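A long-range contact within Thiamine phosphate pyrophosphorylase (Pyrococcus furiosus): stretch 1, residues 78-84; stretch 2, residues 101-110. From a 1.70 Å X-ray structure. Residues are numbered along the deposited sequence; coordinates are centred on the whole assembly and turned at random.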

ATOM      1  N   ARG A  78       2.636   2.348  -4.809  1.00 10.41           N
ATOM      2  CA  ARG A  78       1.513   2.430  -3.868  1.00  8.66           C
ATOM      3  C   ARG A  78       0.352   3.291  -4.357  1.00 10.00           C
ATOM      4  O   ARG A  78       0.362   4.525  -4.207  1.00  9.18           O
ATOM      5  CB  ARG A  78       2.027   2.901  -2.454  1.00  9.08           C
ATOM      6  CG  ARG A  78       2.996   1.931  -1.811  1.00 12.46           C
ATOM      7  CD  ARG A  78       2.225   0.695  -1.311  1.00 13.88           C
ATOM      8  NE  ARG A  78       1.323   1.076  -0.248  1.00 12.45           N
ATOM      9  CZ  ARG A  78       1.677   1.146   1.038  1.00 13.94           C
ATOM     10  NH1 ARG A  78       2.876   0.816   1.425  1.00 14.06           N
ATOM     11  NH2 ARG A  78       0.813   1.558   1.921  1.00 15.15           N
ATOM     12  N   VAL A  79      -0.678   2.626  -4.904  1.00 10.48           N
ATOM     13  CA  VAL A  79      -1.882   3.302  -5.410  1.00  8.40           C
ATOM     14  C   VAL A  79      -2.680   3.963  -4.247  1.00 11.23           C
ATOM     15  O   VAL A  79      -3.285   5.033  -4.406  1.00 11.35           O
ATOM     16  CB  VAL A  79      -2.743   2.315  -6.168  1.00  9.68           C
ATOM     17  CG1 VAL A  79      -4.080   2.931  -6.542  1.00 11.85           C
ATOM     18  CG2 VAL A  79      -2.019   1.772  -7.376  1.00  9.48           C
ATOM     19  N   ASP A  80      -2.671   3.333  -3.078  1.00  9.87           N
ATOM     20  CA  ASP A  80      -3.351   3.893  -1.892  1.00 10.65           C
ATOM     21  C   ASP A  80      -2.761   5.243  -1.550  1.00 10.73           C
ATOM     22  O   ASP A  80      -3.488   6.233  -1.334  1.00 10.97           O
ATOM     23  CB  ASP A  80      -3.301   2.970  -0.668  1.00 12.91           C
ATOM     24  CG  ASP A  80      -1.898   2.498  -0.294  1.00 12.48           C
ATOM     25  OD1 ASP A  80      -1.057   2.318  -1.192  1.00 13.26           O
ATOM     26  OD2 ASP A  80      -1.671   2.268   0.934  1.00 12.20           O
ATOM     27  N   VAL A  81      -1.439   5.286  -1.499  1.00 10.08           N
ATOM     28  CA  VAL A  81      -0.746   6.535  -1.181  1.00 11.79           C
ATOM     29  C   VAL A  81      -1.003   7.598  -2.259  1.00 11.96           C
ATOM     30  O   VAL A  81      -1.329   8.729  -1.943  1.00 11.38           O
ATOM     31  CB  VAL A  81       0.726   6.293  -0.955  1.00 10.64           C
ATOM     32  CG1 VAL A  81       1.477   7.628  -0.735  1.00 10.28           C
ATOM     33  CG2 VAL A  81       0.924   5.358   0.265  1.00  9.72           C
ATOM     34  N   ALA A  82      -0.879   7.200  -3.523  1.00 10.60           N
ATOM     35  CA  ALA A  82      -1.135   8.088  -4.648  1.00 10.36           C
ATOM     36  C   ALA A  82      -2.534   8.687  -4.530  1.00 12.32           C
ATOM     37  O   ALA A  82      -2.717   9.879  -4.688  1.00 12.82           O
ATOM     38  CB  ALA A  82      -0.956   7.354  -5.968  1.00 13.12           C
ATOM     39  N   LEU A  83      -3.518   7.850  -4.240  1.00 12.16           N
ATOM     40  CA  LEU A  83      -4.895   8.375  -4.135  1.00 11.63           C
ATOM     41  C   LEU A  83      -5.021   9.331  -2.937  1.00 12.80           C
ATOM     42  O   LEU A  83      -5.631  10.419  -3.051  1.00 12.80           O
ATOM     43  CB  LEU A  83      -5.885   7.232  -3.996  1.00 13.01           C
ATOM     44  CG  LEU A  83      -6.110   6.384  -5.252  1.00 12.20           C
ATOM     45  CD1 LEU A  83      -6.943   5.178  -4.869  1.00 13.61           C
ATOM     46  CD2 LEU A  83      -6.816   7.158  -6.338  1.00 14.20           C
ATOM     47  N   ALA A  84      -4.475   8.920  -1.803  1.00 12.34           N
ATOM     48  CA  ALA A  84      -4.643   9.662  -0.537  1.00 11.47           C
ATOM     49  C   ALA A  84      -4.005  11.053  -0.630  1.00 13.46           C
ATOM     50  O   ALA A  84      -4.537  12.005  -0.060  1.00 13.75           O
ATOM     51  CB  ALA A  84      -4.057   8.947   0.575  1.00 12.58           C
ATOM     52  N   VAL A 101      -5.802  -3.551 -12.998  1.00 14.02           N
ATOM     53  CA  VAL A 101      -6.428  -3.494 -11.702  1.00 15.32           C
ATOM     54  C   VAL A 101      -6.262  -2.103 -11.127  1.00 11.78           C
ATOM     55  O   VAL A 101      -7.188  -1.541 -10.535  1.00 13.76           O
ATOM     56  CB  VAL A 101      -5.790  -4.584 -10.752  1.00 14.23           C
ATOM     57  CG1 VAL A 101      -6.346  -4.466  -9.338  1.00 18.34           C
ATOM     58  CG2 VAL A 101      -6.041  -5.958 -11.319  1.00 18.90           C
ATOM     59  N   ALA A 102      -5.058  -1.563 -11.249  1.00 12.39           N
ATOM     60  CA  ALA A 102      -4.813  -0.172 -10.809  1.00 12.61           C
ATOM     61  C   ALA A 102      -5.764   0.815 -11.491  1.00 13.79           C
ATOM     62  O   ALA A 102      -6.299   1.724 -10.841  1.00 14.66           O
ATOM     63  CB  ALA A 102      -3.392   0.208 -11.109  1.00 12.86           C
ATOM     64  N   LYS A 103      -5.961   0.636 -12.791  1.00 13.71           N
ATOM     65  CA  LYS A 103      -6.850   1.513 -13.560  1.00 15.54           C
ATOM     66  C   LYS A 103      -8.285   1.396 -13.078  1.00 16.83           C
ATOM     67  O   LYS A 103      -9.033   2.375 -13.071  1.00 17.21           O
ATOM     68  CB  LYS A 103      -6.767   1.180 -15.054  1.00 17.88           C
ATOM     69  CG  LYS A 103      -5.436   1.567 -15.700  1.00 20.65           C
ATOM     70  CD  LYS A 103      -5.442   1.530 -17.238  1.00 23.52           C
ATOM     71  CE  LYS A 103      -6.255   2.674 -17.880  1.00 28.27           C
ATOM     72  NZ  LYS A 103      -6.166   4.038 -17.170  1.00 29.52           N
ATOM     73  N   GLU A 104      -8.679   0.198 -12.672  1.00 15.34           N
ATOM     74  CA  GLU A 104     -10.013  -0.022 -12.156  1.00 17.74           C
ATOM     75  C   GLU A 104     -10.258   0.695 -10.825  1.00 17.36           C
ATOM     76  O   GLU A 104     -11.306   1.333 -10.624  1.00 17.44           O
ATOM     77  CB  GLU A 104     -10.272  -1.534 -12.003  1.00 20.81           C
ATOM     78  CG  GLU A 104     -11.687  -1.893 -11.591  1.00 28.99           C
ATOM     79  CD  GLU A 104     -12.684  -1.649 -12.732  1.00 34.17           C
ATOM     80  OE1 GLU A 104     -12.404  -2.094 -13.872  1.00 45.16           O
ATOM     81  OE2 GLU A 104     -13.729  -1.010 -12.497  1.00 39.61           O
ATOM     82  N   ILE A 105      -9.309   0.600  -9.897  1.00 14.69           N
ATOM     83  CA  ILE A 105      -9.485   1.181  -8.583  1.00 13.51           C
ATOM     84  C   ILE A 105      -9.119   2.671  -8.510  1.00 12.09           C
ATOM     85  O   ILE A 105      -9.541   3.368  -7.583  1.00 12.41           O
ATOM     86  CB  ILE A 105      -8.747   0.383  -7.469  1.00 14.44           C
ATOM     87  CG1 ILE A 105      -7.230   0.386  -7.647  1.00 14.00           C
ATOM     88  CG2 ILE A 105      -9.239  -1.040  -7.460  1.00 15.31           C
ATOM     89  CD1 ILE A 105      -6.508  -0.056  -6.410  1.00 14.36           C
ATOM     90  N   ALA A 106      -8.383   3.149  -9.510  1.00 11.59           N
ATOM     91  CA  ALA A 106      -7.885   4.516  -9.521  1.00 11.49           C
ATOM     92  C   ALA A 106      -7.958   5.056 -10.933  1.00 16.30           C
ATOM     93  O   ALA A 106      -6.959   5.306 -11.569  1.00 13.32           O
ATOM     94  CB  ALA A 106      -6.469   4.545  -8.979  1.00 13.61           C
ATOM     95  N   PRO A 107      -9.196   5.229 -11.444  1.00 13.60           N
ATOM     96  CA  PRO A 107      -9.333   5.569 -12.845  1.00 14.56           C
ATOM     97  C   PRO A 107      -8.800   6.929 -13.293  1.00 14.50           C
ATOM     98  O   PRO A 107      -8.665   7.149 -14.501  1.00 17.57           O
ATOM     99  CB  PRO A 107     -10.863   5.514 -13.066  1.00 15.04           C
ATOM    100  CG  PRO A 107     -11.464   5.611 -11.737  1.00 19.16           C
ATOM    101  CD  PRO A 107     -10.489   5.023 -10.775  1.00 17.02           C
ATOM    102  N   ASN A 108      -8.560   7.834 -12.365  1.00 13.83           N
ATOM    103  CA  ASN A 108      -8.026   9.161 -12.725  1.00 17.38           C
ATOM    104  C   ASN A 108      -6.505   9.300 -12.649  1.00 17.40           C
ATOM    105  O   ASN A 108      -5.979  10.334 -13.057  1.00 19.46           O
ATOM    106  CB  ASN A 108      -8.691  10.238 -11.883  1.00 19.51           C
ATOM    107  CG  ASN A 108     -10.176  10.307 -12.119  1.00 21.98           C
ATOM    108  OD1 ASN A 108     -10.656   9.909 -13.161  1.00 24.42           O
ATOM    109  ND2 ASN A 108     -10.906  10.808 -11.139  1.00 30.17           N
ATOM    110  N   LEU A 109      -5.791   8.280 -12.153  1.00 12.70           N
ATOM    111  CA  LEU A 109      -4.350   8.336 -12.070  1.00 12.50           C
ATOM    112  C   LEU A 109      -3.690   8.067 -13.408  1.00  9.67           C
ATOM    113  O   LEU A 109      -4.136   7.199 -14.187  1.00 12.96           O
ATOM    114  CB  LEU A 109      -3.811   7.296 -11.033  1.00 11.07           C
ATOM    115  CG  LEU A 109      -4.092   7.551  -9.588  1.00 12.32           C
ATOM    116  CD1 LEU A 109      -3.490   6.422  -8.759  1.00 11.80           C
ATOM    117  CD2 LEU A 109      -3.623   8.901  -9.084  1.00 14.81           C
ATOM    118  N   ILE A 110      -2.622   8.795 -13.672  1.00 11.60           N
ATOM    119  CA  ILE A 110      -1.728   8.492 -14.773  1.00 10.78           C
ATOM    120  C   ILE A 110      -0.930   7.272 -14.357  1.00 11.29           C
ATOM    121  O   ILE A 110      -0.412   7.220 -13.261  1.00 13.12           O
ATOM    122  CB  ILE A 110      -0.778   9.658 -15.024  1.00 12.67           C
ATOM    123  CG1 ILE A 110      -1.570  10.910 -15.425  1.00 15.06           C
ATOM    124  CG2 ILE A 110       0.250   9.296 -16.066  1.00 13.55           C
ATOM    125  CD1 ILE A 110      -0.793  12.153 -15.439  1.00 17.34           C
TER

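A helix and a helix with the turn that follows it meet here mainly through apolar side chains; no hydrogen bond or salt bridge crosses between them. Helix 79-84 and helix 101-105 run in roughly the same direction, at 31° to each other, with their axes 11.5 Å apart at closest approach. The contact buries 275 Å², both sides summed, a modest area.

Stretch 2 begins with Val-101, whose side chain lies beyond the reach of stretch 1. Its carbonyl oxygen nevertheless serves the helix, accepting a hydrogen bond from the backbone of Ile-105 (Ile-105 N to Val-101 O, 3.1 Å). Contact starts at Ala-102. Its CA-to-CB bond points sideways to stretch 1, and its methyl group reaches Val-79, with CB 4.3 Å from Val-79 CG2. The small side chain adds apolar surface at this buried position without needing any polar partner.

Lys-103 and Glu-104 follow on the part of the helix whose side chains are out of reach of the partner. Their long, charged chains suit positions with access to solvent, Glu-104 being exposed and Lys-103 partly so.

Ile-105 returns the helix to the contact. Its CA-to-CB bond points toward stretch 1, and with chi1 near 64° (p) and chi2 in the t well its CD1 lies 3.9 Å from Val-79 CG1. A longer branched side chain is useful here because it extends to the valine from a more distant backbone. The carbonyl oxygen of Ile-105 also lies 4.2 Å from Leu-83 CD1, a packing contact with the backbone.

At Ala-106 the chain leaves helical phi/psi, although its N still makes a weak hydrogen bond to Ala-102 O at 2.9 Å. Its CA-to-CB bond points toward stretch 1, and CB touches two residues one helical turn apart: it lies 3.8 Å from Val-79 CG1 and 3.7 Å from Leu-83 CD2. The CA atoms of Leu-83 and Ala-106 are 7.3 Å apart, and the methyl of Ala-106 packs against one methyl of each residue. The CA-to-CB bond of Leu-83 points sideways to stretch 2, but the end of its side chain, in the m,t rotamer, comes nearer.

Ala-106 also opens a type I turn that ends at Leu-109, whose N donates to Ala-106 O at 3.2 Å. Pro-107 and Asn-108 occupy the two middle positions and make no contact with stretch 1. Proline suits the first of these because its ring restricts phi, here -66°, while asparagine can leave its polar amide at the exposed surface.

The turn delivers Leu-109 to the buried contact. With its CA-to-CB bond directed toward stretch 1 and its side chain in the m,t rotamer, it places CD1 among three residues: 3.9 Å from Ala-82 CB, 4.2 Å from Val-79 CG1 and 4.2 Å from Leu-83 CD2. The CA-to-CB bond of Ala-82 points toward stretch 2, so its methyl meets the leucine methyl directly. Ile-110 then continues beyond the reach of stretch 1.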